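Local coordinates for intracellular protein transport protein USO1 (Saccharomyces cerevisiae S288c, PDB 6LSU), which is required for protein transport from the endoplasmic reticulum to the Golgi complex, acting as a membrane tether, at residues Tyr704-Gln707 and Leu708-Asn712. Residues are numbered along the deposited sequence; the frame is centred on the assembly and turned at random.
Sequences YFIQ and LFNEN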
# COMPACT_ATOMS: atom_id res chain seq x y z
N TYR A 704 -19.61 5.27 3.42
CA TYR A 704 -20.57 5.38 4.53
C TYR A 704 -21.99 5.25 3.96
O TYR A 704 -22.83 4.65 4.64
CB TYR A 704 -20.37 6.68 5.31
CG TYR A 704 -18.92 6.91 5.61
CD1 TYR A 704 -18.26 6.05 6.47
CD2 TYR A 704 -18.19 7.90 4.96
CE1 TYR A 704 -16.90 6.19 6.71
CE2 TYR A 704 -16.83 8.06 5.21
CZ TYR A 704 -16.19 7.18 6.08
OH TYR A 704 -14.87 7.26 6.35
N PHE A 705 -22.24 5.80 2.76
CA PHE A 705 -23.59 5.76 2.16
C PHE A 705 -23.90 4.30 1.80
O PHE A 705 -25.01 3.78 2.17
CB PHE A 705 -23.73 6.66 0.94
CG PHE A 705 -25.03 6.41 0.24
CD1 PHE A 705 -26.20 6.96 0.74
CD2 PHE A 705 -25.10 5.56 -0.85
CE1 PHE A 705 -27.42 6.71 0.13
CE2 PHE A 705 -26.33 5.28 -1.44
CZ PHE A 705 -27.49 5.87 -0.95
N ILE A 706 -22.95 3.66 1.11
CA ILE A 706 -23.03 2.22 0.75
C ILE A 706 -23.34 1.39 2.00
O ILE A 706 -24.09 0.46 1.85
CB ILE A 706 -21.73 1.72 0.09
CG1 ILE A 706 -21.40 2.48 -1.19
CG2 ILE A 706 -21.81 0.24 -0.18
CD1 ILE A 706 -20.00 2.29 -1.67
N GLN A 707 -22.71 1.66 3.15
CA GLN A 707 -22.87 0.80 4.34
C GLN A 707 -24.29 1.04 4.85
O GLN A 707 -25.02 0.07 5.22
CB GLN A 707 -21.84 1.10 5.43
CG GLN A 707 -20.54 0.32 5.35
CD GLN A 707 -19.48 0.97 6.20
OE1 GLN A 707 -19.59 1.03 7.42
NE2 GLN A 707 -18.46 1.51 5.55
N LEU A 708 -24.68 2.32 4.89
CA LEU A 708 -26.02 2.71 5.39
C LEU A 708 -27.11 2.06 4.50
O LEU A 708 -28.00 1.41 5.02
CB LEU A 708 -26.14 4.22 5.37
CG LEU A 708 -27.54 4.72 5.75
CD1 LEU A 708 -27.74 4.62 7.25
CD2 LEU A 708 -27.78 6.14 5.27
N PHE A 709 -27.00 2.18 3.18
CA PHE A 709 -28.00 1.62 2.26
C PHE A 709 -28.09 0.11 2.50
O PHE A 709 -29.18 -0.38 2.89
CB PHE A 709 -27.70 1.96 0.80
CG PHE A 709 -28.75 1.41 -0.11
CD1 PHE A 709 -30.02 1.96 -0.14
CD2 PHE A 709 -28.49 0.29 -0.88
CE1 PHE A 709 -31.00 1.44 -0.98
CE2 PHE A 709 -29.47 -0.23 -1.71
CZ PHE A 709 -30.72 0.33 -1.75
N ASN A 710 -26.98 -0.60 2.30
CA ASN A 710 -26.93 -2.09 2.42
C ASN A 710 -27.47 -2.53 3.79
O ASN A 710 -28.15 -3.52 3.83
CB ASN A 710 -25.54 -2.63 2.11
CG ASN A 710 -25.18 -2.47 0.64
OD1 ASN A 710 -26.05 -2.35 -0.20
ND2 ASN A 710 -23.89 -2.48 0.33
N GLU A 711 -27.23 -1.80 4.87
CA GLU A 711 -27.59 -2.25 6.23
C GLU A 711 -29.07 -1.99 6.52
O GLU A 711 -29.58 -2.62 7.49
CB GLU A 711 -26.66 -1.60 7.26
CG GLU A 711 -25.29 -2.26 7.33
CD GLU A 711 -24.26 -1.59 8.21
OE1 GLU A 711 -24.66 -0.83 9.14
OE2 GLU A 711 -23.04 -1.84 7.98
N ASN A 712 -29.73 -1.10 5.76
CA ASN A 712 -31.19 -0.81 5.93
C ASN A 712 -31.95 -0.89 4.61
O ASN A 712 -32.97 -0.19 4.48
CB ASN A 712 -31.46 0.57 6.52
CG ASN A 712 -30.57 0.84 7.70
OD1 ASN A 712 -30.94 0.51 8.83
ND2 ASN A 712 -29.40 1.41 7.42
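Four consecutive i to i+4 backbone bonds join residues 704-707 to 708-711 as one unbroken run of α-helix. The L708 N donates to Y704 O at 3.0 Å, F709 N to F705 O at 2.7 Å, N710 N to I706 O, and E711 N to Q707 O, this last one more bent, at 140°. One turn apart, F705 and F709 both extend with CG anti to the backbone N (chi1 171° and -179°); the F705 ring takes CB of F709 over one face, CE2 to CB 4.2 Å. Y704, F705 and F709 form the buried side: Y704 and F705 pack on helices 514-528 and 577-590, F705 also on 622-637, and the F709 ring meets F670 and F676 edge-to-face. Around the helix, I706 and N710 run side by side, CG2 of I706 touching ND2 of N710 at 3.5 Å. With N710 changed to alanine the amide is gone, and CG2 of I706 would probably be left without the neighbour that lies along it. On the more open side, Q707 turns its NE2 back to hydrogen-bond T703 OG1, one turn earlier, and the exposed E711 lays CB and CG near Q707 O. N712 leaves helical geometry and folds its amide back, ND2 bonding to L708 O at 2.8 Å. This is an amphipathic helix, 703-711, with its C-terminal turn closed by an asparagine side chain, packed against the helical armadillo-type array of the Uso1 globular head.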